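Local coordinates for Alpha/beta hydrolase fold protein (Nakamurella multipartita, PDB 4Y7D), which is probably a hydrolase of the alpha/beta hydrolase fold, with a substrate that is not known, at residues 114-119 with 233-238; 124-130 with 240-245; 131-137 with 256-261. One frame throughout, in Å; residues are numbered along the deposited sequence.

Interaction 1. Residues 114-119 with 233-238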
loop_
_atom_site.group_PDB
_atom_site.type_symbol
_atom_site.label_atom_id
_atom_site.label_comp_id
_atom_site.label_asym_id
_atom_site.label_seq_id
_atom_site.Cartn_x
_atom_site.Cartn_y
_atom_site.Cartn_z
ATOM N N TYR A 114 -3.253 -9.883 4.073
ATOM C CA TYR A 114 -3.091 -11.315 4.051
ATOM C C TYR A 114 -3.886 -11.983 5.175
ATOM O O TYR A 114 -4.547 -13.025 4.926
ATOM C CB TYR A 114 -1.652 -11.747 4.110
ATOM C CG TYR A 114 -0.854 -11.492 2.855
ATOM C CD1 TYR A 114 -1.309 -11.931 1.587
ATOM C CD2 TYR A 114 0.335 -10.790 2.907
ATOM C CE1 TYR A 114 -0.557 -11.751 0.460
ATOM C CE2 TYR A 114 1.120 -10.596 1.766
ATOM C CZ TYR A 114 0.664 -11.052 0.536
ATOM O OH TYR A 114 1.411 -10.872 -0.591
ATOM N N ARG A 115 -3.858 -11.429 6.378
ATOM C CA ARG A 115 -4.669 -12.013 7.453
ATOM C C ARG A 115 -6.192 -12.007 7.162
ATOM O O ARG A 115 -6.923 -12.936 7.553
ATOM C CB ARG A 115 -4.386 -11.358 8.806
ATOM C CG ARG A 115 -3.013 -11.672 9.412
ATOM C CD ARG A 115 -2.708 -13.170 9.474
ATOM N NE ARG A 115 -3.600 -13.825 10.427
ATOM C CZ ARG A 115 -3.850 -15.119 10.470
ATOM N NH1 ARG A 115 -3.393 -15.953 9.525
ATOM N NH2 ARG A 115 -4.651 -15.567 11.433
ATOM N N LEU A 116 -6.664 -10.939 6.544
ATOM C CA LEU A 116 -8.070 -10.848 6.178
ATOM C C LEU A 116 -8.398 -11.960 5.175
ATOM O O LEU A 116 -9.368 -12.705 5.333
ATOM C CB LEU A 116 -8.366 -9.480 5.565
ATOM C CG LEU A 116 -9.837 -9.248 5.181
ATOM C CD1 LEU A 116 -10.755 -9.255 6.414
ATOM C CD2 LEU A 116 -10.012 -7.965 4.416
ATOM N N ALA A 117 -7.560 -12.107 4.142
ATOM C CA ALA A 117 -7.803 -13.156 3.156
ATOM C C ALA A 117 -7.689 -14.573 3.746
ATOM O O ALA A 117 -8.434 -15.470 3.341
ATOM C CB ALA A 117 -6.886 -12.993 1.922
ATOM N N ALA A 118 -6.759 -14.768 4.686
ATOM C CA ALA A 118 -6.517 -16.065 5.324
ATOM C C ALA A 118 -7.614 -16.476 6.265
ATOM O O ALA A 118 -8.070 -17.623 6.224
ATOM C CB ALA A 118 -5.167 -16.058 6.076
ATOM N N ARG A 119 -8.029 -15.577 7.146
ATOM C CA ARG A 119 -8.946 -15.899 8.214
ATOM C C ARG A 119 -10.381 -15.522 7.950
ATOM O O ARG A 119 -11.275 -16.091 8.570
ATOM C CB ARG A 119 -8.409 -15.257 9.520
ATOM C CG ARG A 119 -9.071 -15.786 10.792
ATOM C CD ARG A 119 -8.292 -15.411 12.057
ATOM N NE ARG A 119 -8.076 -13.973 12.102
ATOM C CZ ARG A 119 -9.012 -13.081 12.436
ATOM N NH1 ARG A 119 -10.242 -13.497 12.788
ATOM N NH2 ARG A 119 -8.723 -11.764 12.408
ATOM N N LEU A 233 1.934 -15.546 8.740
ATOM C CA LEU A 233 0.643 -14.982 8.325
ATOM C C LEU A 233 -0.309 -16.031 7.697
ATOM O O LEU A 233 -1.478 -15.724 7.411
ATOM C CB LEU A 233 0.869 -13.834 7.350
ATOM C CG LEU A 233 1.714 -12.666 7.848
ATOM C CD1 LEU A 233 1.989 -11.710 6.666
ATOM C CD2 LEU A 233 1.033 -11.978 8.980
ATOM N N GLU A 234 0.187 -17.243 7.460
ATOM C CA GLU A 234 -0.613 -18.355 6.961
ATOM C C GLU A 234 -1.213 -18.078 5.591
ATOM O O GLU A 234 -2.416 -18.332 5.343
ATOM C CB GLU A 234 -1.713 -18.707 7.946
ATOM C CG GLU A 234 -1.244 -18.896 9.400
ATOM C CD GLU A 234 -2.399 -19.367 10.284
ATOM O OE1 GLU A 234 -3.450 -18.708 10.373
ATOM O OE2 GLU A 234 -2.233 -20.455 10.852
ATOM N N LEU A 235 -0.380 -17.571 4.685
ATOM C CA LEU A 235 -0.856 -17.296 3.339
ATOM C C LEU A 235 -1.346 -18.545 2.630
ATOM O O LEU A 235 -2.154 -18.469 1.709
ATOM C CB LEU A 235 0.257 -16.644 2.534
ATOM C CG LEU A 235 0.345 -15.120 2.603
ATOM C CD1 LEU A 235 0.659 -14.618 3.982
ATOM C CD2 LEU A 235 1.411 -14.642 1.633
ATOM N N ASP A 236 -0.911 -19.715 3.026
ATOM C CA ASP A 236 -1.349 -20.945 2.369
ATOM C C ASP A 236 -2.830 -21.214 2.568
ATOM O O ASP A 236 -3.406 -22.018 1.850
ATOM C CB ASP A 236 -0.519 -22.125 2.872
ATOM C CG ASP A 236 -0.536 -22.250 4.385
ATOM O OD1 ASP A 236 0.068 -21.426 5.088
ATOM O OD2 ASP A 236 -1.184 -23.186 4.880
ATOM N N ARG A 237 -3.450 -20.532 3.529
ATOM C CA ARG A 237 -4.897 -20.647 3.757
ATOM C C ARG A 237 -5.724 -19.861 2.719
ATOM O O ARG A 237 -6.947 -20.056 2.599
ATOM C CB ARG A 237 -5.266 -20.130 5.156
ATOM C CG ARG A 237 -4.702 -20.959 6.306
ATOM C CD ARG A 237 -4.968 -20.292 7.648
ATOM N NE ARG A 237 -6.401 -20.232 7.992
ATOM C CZ ARG A 237 -6.922 -19.642 9.080
ATOM N NH1 ARG A 237 -6.162 -19.037 9.985
ATOM N NH2 ARG A 237 -8.234 -19.649 9.266
ATOM N N ILE A 238 -5.083 -18.963 1.996
ATOM C CA ILE A 238 -5.804 -18.041 1.090
ATOM C C ILE A 238 -6.320 -18.749 -0.139
ATOM O O ILE A 238 -5.550 -19.443 -0.822
ATOM C CB ILE A 238 -4.907 -16.828 0.721
ATOM C CG1 ILE A 238 -4.567 -16.030 1.972
ATOM C CG2 ILE A 238 -5.521 -15.958 -0.374
ATOM C CD1 ILE A 238 -3.554 -14.922 1.696
HETATM O O HOH W 1 -9.016 -19.482 4.131
#
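Arg115 is the polar centre of this contact. Its NH1 donates to two acceptors, both lying near the guanidinium plane: OE1 of Glu234 at 2.9 Å, a hydrogen-bonded salt bridge, and the backbone O of Leu233, also at 2.9 Å. Both N-H...acceptor angles are 154°. Glu234 OE1 also accepts from Arg237 NH1 at 2.8 Å, so one carboxylate oxygen joins two arginines in a salt-bridge network and offsets the proximity of Arg115 NH2 to Arg237 NH1 (4.1 Å). The Arg237 guanidinium lies with one face over Ala118 O and Arg119 CA. Water 1 adds a bridge at the helix terminus, donating to Ala118 O at 3.0 Å and to Arg237 O at 2.6 Å.

Next to this charged network the contact is apolar. Ala118 is small enough to let its CA come within 4.7 Å of Ile238 CA, and Ile238 CG1 rests 3.8 Å from Ala117 CB. Tyr114 closes the far end: Leu235 CD2 sits 3.7 Å from the ring centroid, 11° off the normal, a CH-pi contact, while Ile238 CD1 approaches Tyr114 CD1 at 3.7 Å.

The arrangement joins the last turns of helix 110-119 to the linker, with its 3-10 turn 235-237, that leads from helix 217-227 into strand 242-247. Arg115 and Arg119 also form salt bridges with Asp83 of helix 82-95. Tyr114 reaches in the other direction, where its OH is hydrogen-bonded to Ser129 of strand 124-130 and its side chain touches Ala261 of helix 255-264.

Interaction 2. Residues 124-130 with 240-245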
loop_
_atom_site.group_PDB
_atom_site.type_symbol
_atom_site.label_atom_id
_atom_site.label_comp_id
_atom_site.label_asym_id
_atom_site.label_seq_id
_atom_site.Cartn_x
_atom_site.Cartn_y
_atom_site.Cartn_z
ATOM N N VAL A 124 -13.349 -11.748 1.126
ATOM C CA VAL A 124 -12.382 -11.297 0.135
ATOM C C VAL A 124 -12.680 -11.939 -1.256
ATOM O O VAL A 124 -12.536 -13.159 -1.447
ATOM C CB VAL A 124 -10.964 -11.618 0.601
ATOM C CG1 VAL A 124 -9.941 -11.203 -0.428
ATOM C CG2 VAL A 124 -10.658 -10.950 1.934
ATOM N N ARG A 125 -13.144 -11.114 -2.194
ATOM C CA ARG A 125 -13.455 -11.554 -3.554
ATOM C C ARG A 125 -12.221 -11.870 -4.399
ATOM O O ARG A 125 -12.235 -12.785 -5.259
ATOM C CB ARG A 125 -14.267 -10.475 -4.281
ATOM C CG ARG A 125 -15.644 -10.188 -3.696
ATOM C CD ARG A 125 -16.743 -10.100 -4.771
ATOM N NE ARG A 125 -18.080 -9.894 -4.189
ATOM C CZ ARG A 125 -18.813 -10.832 -3.561
ATOM N NH1 ARG A 125 -20.019 -10.524 -3.062
ATOM N NH2 ARG A 125 -18.348 -12.070 -3.387
ATOM N N ALA A 126 -11.168 -11.092 -4.185
ATOM C CA ALA A 126 -9.921 -11.142 -4.948
ATOM C C ALA A 126 -8.892 -10.303 -4.209
ATOM O O ALA A 126 -9.234 -9.367 -3.471
ATOM C CB ALA A 126 -10.138 -10.611 -6.341
ATOM N N LEU A 127 -7.620 -10.618 -4.409
ATOM C CA LEU A 127 -6.526 -9.954 -3.740
ATOM C C LEU A 127 -5.476 -9.512 -4.770
ATOM O O LEU A 127 -4.972 -10.324 -5.508
ATOM C CB LEU A 127 -5.899 -10.908 -2.701
ATOM C CG LEU A 127 -4.668 -10.413 -1.898
ATOM C CD1 LEU A 127 -4.974 -9.129 -1.129
ATOM C CD2 LEU A 127 -4.282 -11.566 -1.008
ATOM N N VAL A 128 -5.131 -8.232 -4.755
ATOM C CA VAL A 128 -3.973 -7.720 -5.464
ATOM C C VAL A 128 -2.978 -7.214 -4.437
ATOM O O VAL A 128 -3.283 -6.282 -3.666
ATOM C CB VAL A 128 -4.358 -6.614 -6.430
ATOM C CG1 VAL A 128 -3.136 -6.037 -7.141
ATOM C CG2 VAL A 128 -5.346 -7.174 -7.456
ATOM N N SER A 129 -1.813 -7.847 -4.436
ATOM C CA SER A 129 -0.813 -7.620 -3.409
ATOM C C SER A 129 0.473 -7.128 -4.054
ATOM O O SER A 129 1.219 -7.884 -4.705
ATOM C CB SER A 129 -0.605 -8.869 -2.630
ATOM O OG SER A 129 0.341 -8.662 -1.634
ATOM N N VAL A 130 0.752 -5.848 -3.842
ATOM C CA VAL A 130 1.861 -5.160 -4.533
ATOM C C VAL A 130 3.018 -5.043 -3.546
ATOM O O VAL A 130 2.862 -4.422 -2.489
ATOM C CB VAL A 130 1.409 -3.778 -4.979
ATOM C CG1 VAL A 130 2.491 -3.061 -5.790
ATOM C CG2 VAL A 130 0.130 -3.927 -5.826
ATOM N N ALA A 240 -8.592 -16.870 -2.283
ATOM C CA ALA A 240 -8.984 -15.828 -3.233
ATOM C C ALA A 240 -8.098 -15.868 -4.446
ATOM O O ALA A 240 -6.912 -16.114 -4.309
ATOM C CB ALA A 240 -8.857 -14.446 -2.598
ATOM N N PRO A 241 -8.657 -15.525 -5.623
ATOM C CA PRO A 241 -7.871 -15.248 -6.815
ATOM C C PRO A 241 -6.961 -14.092 -6.514
ATOM O O PRO A 241 -7.405 -13.091 -5.896
ATOM C CB PRO A 241 -8.939 -14.826 -7.838
ATOM C CG PRO A 241 -10.188 -15.397 -7.367
ATOM C CD PRO A 241 -10.101 -15.362 -5.874
ATOM N N THR A 242 -5.662 -14.256 -6.807
ATOM C CA THR A 242 -4.609 -13.395 -6.240
ATOM C C THR A 242 -3.589 -13.061 -7.281
ATOM O O THR A 242 -3.122 -13.965 -8.010
ATOM C CB THR A 242 -3.926 -14.033 -4.998
ATOM O OG1 THR A 242 -4.846 -14.162 -3.905
ATOM C CG2 THR A 242 -2.773 -13.164 -4.496
ATOM N N LEU A 243 -3.277 -11.761 -7.389
ATOM C CA LEU A 243 -2.247 -11.243 -8.255
ATOM C C LEU A 243 -1.216 -10.635 -7.333
ATOM O O LEU A 243 -1.546 -9.763 -6.556
ATOM C CB LEU A 243 -2.817 -10.205 -9.219
ATOM C CG LEU A 243 -1.868 -9.318 -9.991
ATOM C CD1 LEU A 243 -0.975 -10.150 -10.895
ATOM C CD2 LEU A 243 -2.673 -8.282 -10.796
ATOM N N VAL A 244 0.029 -11.088 -7.461
ATOM C CA VAL A 244 1.175 -10.603 -6.688
ATOM C C VAL A 244 2.101 -9.864 -7.679
ATOM O O VAL A 244 2.420 -10.424 -8.723
ATOM C CB VAL A 244 1.916 -11.770 -6.076
ATOM C CG1 VAL A 244 3.022 -11.263 -5.167
ATOM C CG2 VAL A 244 0.959 -12.670 -5.284
ATOM N N VAL A 245 2.478 -8.636 -7.362
ATOM C CA VAL A 245 3.249 -7.767 -8.270
ATOM C C VAL A 245 4.534 -7.328 -7.593
ATOM O O VAL A 245 4.480 -6.738 -6.499
ATOM C CB VAL A 245 2.456 -6.526 -8.699
ATOM C CG1 VAL A 245 3.247 -5.686 -9.698
ATOM C CG2 VAL A 245 1.102 -6.908 -9.261
#
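Two neighbouring parallel strands of the central sheet, 126-130 and 242-245, meet here through their backbones. The segment axes approach to 4.7 Å and diverge by only 6°, and the register holds throughout: Leu127 CA is 4.7 Å from Thr242 CA, and Val130 CA is 4.8 Å from Val245 CA. Four hydrogen bonds give the evenly spaced parallel ladder: Leu127 N to Pro241 O, Leu243 N to Leu127 O and Ser129 N to Leu243 O, each 2.9 Å, then Val245 N to Ser129 O at 3.0 Å. Their angles are 160° to 171°. The same carbonyls also receive CA-H...O contacts, such as Thr242 CA to Leu127 O at 3.2 Å.

In the alpha/beta hydrolase fold these are adjacent strands of the core, yet 109 residues separate the two segments, 68 of them helical and none in a strand: a helical insertion of the kind that forms the family's cap. On its other edge strand 124-130 pairs with strand 101-106, for instance through the backbones of Val128 and Cys105.

Val128, Val130, Leu243 and Val245 occupy one face; Val128 CG1 and Leu243 CD2 are 4.3 Å apart, and helix 288-299 packs against Val128, Leu243 and Val245. Leu127, Ser129, Thr242 and Val244 occupy the other, where Leu127 CB meets Thr242 OG1 at 3.6 Å and Ser129 OG is hydrogen-bonded to Tyr114. Thr242 OG1 donates to Ala240 O at 2.9 Å, within the residues that lead into the strand.

Interaction 3. Residues 131-137 with 256-261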
loop_
_atom_site.group_PDB
_atom_site.type_symbol
_atom_site.label_atom_id
_atom_site.label_comp_id
_atom_site.label_asym_id
_atom_site.label_seq_id
_atom_site.Cartn_x
_atom_site.Cartn_y
_atom_site.Cartn_z
ATOM N N ALA A 131 4.166 -5.625 -3.911
ATOM C CA ALA A 131 5.403 -5.530 -3.115
ATOM C C ALA A 131 5.090 -5.512 -1.628
ATOM O O ALA A 131 5.478 -4.587 -0.900
ATOM C CB ALA A 131 6.199 -4.307 -3.529
ATOM N N ALA A 132 4.407 -6.558 -1.167
ATOM C CA ALA A 132 3.798 -6.570 0.160
ATOM C C ALA A 132 4.584 -7.418 1.132
ATOM O O ALA A 132 5.045 -8.528 0.810
ATOM C CB ALA A 132 2.360 -7.054 0.089
ATOM N N VAL A 133 4.672 -6.929 2.363
ATOM C CA VAL A 133 5.274 -7.696 3.410
ATOM C C VAL A 133 4.427 -8.951 3.714
ATOM O O VAL A 133 3.292 -8.853 4.149
ATOM C CB VAL A 133 5.488 -6.850 4.675
ATOM C CG1 VAL A 133 6.007 -7.695 5.828
ATOM C CG2 VAL A 133 6.461 -5.701 4.420
ATOM N N SER A 134 5.053 -10.105 3.553
ATOM C CA SER A 134 4.364 -11.413 3.569
ATOM C C SER A 134 4.902 -12.342 4.653
ATOM O O SER A 134 4.377 -13.476 4.834
ATOM C CB SER A 134 4.474 -12.074 2.196
ATOM O OG SER A 134 5.848 -12.261 1.845
ATOM N N HIS A 135 5.923 -11.881 5.391
ATOM C CA HIS A 135 6.474 -12.642 6.486
ATOM C C HIS A 135 7.271 -11.685 7.348
ATOM O O HIS A 135 7.220 -10.490 7.122
ATOM C CB HIS A 135 7.289 -13.876 6.031
ATOM C CG HIS A 135 8.533 -13.576 5.221
ATOM N ND1 HIS A 135 9.639 -12.938 5.743
ATOM C CD2 HIS A 135 8.855 -13.889 3.937
ATOM C CE1 HIS A 135 10.583 -12.863 4.810
ATOM N NE2 HIS A 135 10.116 -13.411 3.699
ATOM N N ARG A 136 7.879 -12.171 8.430
ATOM C CA ARG A 136 8.609 -11.309 9.332
ATOM C C ARG A 136 9.546 -10.365 8.561
ATOM O O ARG A 136 10.254 -10.778 7.640
ATOM C CB ARG A 136 9.421 -12.101 10.348
ATOM C CG ARG A 136 10.074 -11.242 11.422
ATOM C CD ARG A 136 10.693 -12.097 12.537
ATOM N NE ARG A 136 9.655 -12.747 13.343
ATOM C CZ ARG A 136 9.901 -13.294 14.553
ATOM N NH1 ARG A 136 11.116 -13.296 15.071
ATOM N NH2 ARG A 136 8.914 -13.839 15.268
ATOM N N TYR A 137 9.579 -9.116 9.006
ATOM C CA TYR A 137 10.340 -8.069 8.337
ATOM C C TYR A 137 10.970 -7.176 9.354
ATOM O O TYR A 137 10.321 -6.794 10.335
ATOM C CB TYR A 137 9.465 -7.231 7.422
ATOM C CG TYR A 137 10.070 -5.878 7.063
ATOM C CD1 TYR A 137 10.858 -5.720 5.925
ATOM C CD2 TYR A 137 9.854 -4.767 7.865
ATOM C CE1 TYR A 137 11.427 -4.482 5.594
ATOM C CE2 TYR A 137 10.413 -3.527 7.555
ATOM C CZ TYR A 137 11.180 -3.384 6.412
ATOM O OH TYR A 137 11.721 -2.153 6.135
ATOM N N GLU A 256 11.796 -11.236 -2.865
ATOM C CA GLU A 256 11.596 -12.542 -2.229
ATOM C C GLU A 256 10.285 -12.593 -1.466
ATOM O O GLU A 256 9.663 -13.686 -1.337
ATOM C CB GLU A 256 12.763 -12.885 -1.237
ATOM C CG GLU A 256 12.602 -14.200 -0.446
ATOM C CD GLU A 256 11.821 -14.141 0.943
ATOM O OE1 GLU A 256 11.539 -13.016 1.482
ATOM O OE2 GLU A 256 11.512 -15.270 1.501
ATOM N N PHE A 257 9.829 -11.452 -0.932
ATOM C CA PHE A 257 8.547 -11.464 -0.230
ATOM C C PHE A 257 7.413 -11.850 -1.193
ATOM O O PHE A 257 6.460 -12.591 -0.799
ATOM C CB PHE A 257 8.209 -10.126 0.397
ATOM C CG PHE A 257 8.987 -9.824 1.668
ATOM C CD1 PHE A 257 8.558 -10.303 2.866
ATOM C CD2 PHE A 257 10.131 -9.044 1.643
ATOM C CE1 PHE A 257 9.259 -10.050 4.032
ATOM C CE2 PHE A 257 10.861 -8.789 2.816
ATOM C CZ PHE A 257 10.404 -9.286 4.013
ATOM N N SER A 258 7.501 -11.323 -2.399
ATOM C CA SER A 258 6.465 -11.654 -3.392
ATOM C C SER A 258 6.556 -13.089 -3.959
ATOM O O SER A 258 5.518 -13.708 -4.251
ATOM C CB SER A 258 6.510 -10.653 -4.518
ATOM O OG SER A 258 6.108 -9.332 -4.113
ATOM N N ARG A 259 7.766 -13.592 -4.179
ATOM C CA ARG A 259 7.946 -14.977 -4.635
ATOM C C ARG A 259 7.438 -15.930 -3.579
ATOM O O ARG A 259 6.784 -16.894 -3.896
ATOM C CB ARG A 259 9.423 -15.294 -4.967
ATOM C CG ARG A 259 9.819 -14.886 -6.366
ATOM C CD ARG A 259 11.169 -15.500 -6.808
ATOM N NE ARG A 259 12.211 -14.817 -6.031
ATOM C CZ ARG A 259 12.748 -13.613 -6.318
ATOM N NH1 ARG A 259 12.421 -12.945 -7.442
ATOM N NH2 ARG A 259 13.635 -13.086 -5.459
ATOM N N PHE A 260 7.721 -15.635 -2.302
ATOM C CA PHE A 260 7.216 -16.420 -1.206
ATOM C C PHE A 260 5.692 -16.417 -1.215
ATOM O O PHE A 260 5.086 -17.460 -1.047
ATOM C CB PHE A 260 7.720 -15.874 0.152
ATOM C CG PHE A 260 7.110 -16.524 1.354
ATOM C CD1 PHE A 260 7.495 -17.785 1.733
ATOM C CD2 PHE A 260 6.202 -15.858 2.142
ATOM C CE1 PHE A 260 6.938 -18.373 2.839
ATOM C CE2 PHE A 260 5.649 -16.442 3.264
ATOM C CZ PHE A 260 6.049 -17.710 3.616
ATOM N N ALA A 261 5.093 -15.238 -1.321
ATOM C CA ALA A 261 3.646 -15.093 -1.261
ATOM C C ALA A 261 2.997 -15.886 -2.389
ATOM O O ALA A 261 2.060 -16.640 -2.124
ATOM C CB ALA A 261 3.249 -13.627 -1.298
HETATM O O HOH W 2 3.667 -8.633 -3.150
HETATM O O HOH W 3 3.928 -10.301 -0.882
#
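Ala131 leaves strand 124-130 with a positive phi (35°), its CA 4.0 Å from Ser258 OG. Ala132 reaches the helix partly through water: N donates to water 2 (3.0 Å), hydrogen-bonded to Ser258 OG (2.7 Å), and O accepts from water 3 (2.7 Å), which bonds weakly to Phe257 O (3.4 Å). Val133, its CB directed away from the helix, still has CG1 4.4 Å from Phe257 CE1. Ser134 OG donates to Phe257 O at 2.7 Å. His135 combines polar and aromatic contacts. Its NE2 donates to Glu256 OE1 (2.7 Å, 160°), and its ring makes an offset stack with Phe257 (centroids 4.2 Å, planes 28°) and turns its edge to the face of Phe260 (5.3 Å, 84°). Finally Tyr137 CD1 touches Phe257 CZ at 4.1 Å. A His-carboxylate hydrogen bond and an aromatic cluster thus fasten helix 255-264 to the outgoing chain where the mostly helical insertion begins, at the position where many alpha/beta hydrolases carry a cap, which it probably forms.

How the interactions relate
The three contacts interlock: in each, the first segment comes from residues 114-137 and the second from 233-261, flanking the helical insertion. Centres lie about 11 Å apart for interactions 1 and 2, and about 13 Å for the other two pairs. Tyr114 OH to Ser129 OG, 2.7 Å, probably a hydrogen bond, couples 1 to 2; Val245 O to Ala131 N, 2.8 Å, probably continues the ladder of 2 into 3. Leu235 CD2 meets Ala261 CB at 3.6 Å between 1 and 3. Interaction 3 borders Ser107, Asp250 and His278, which follow strands 101-106, 242-247 and 269-273, consistent with the family's catalytic triad. The sodium site, at Ala176 and Gly179, uses none of these segments.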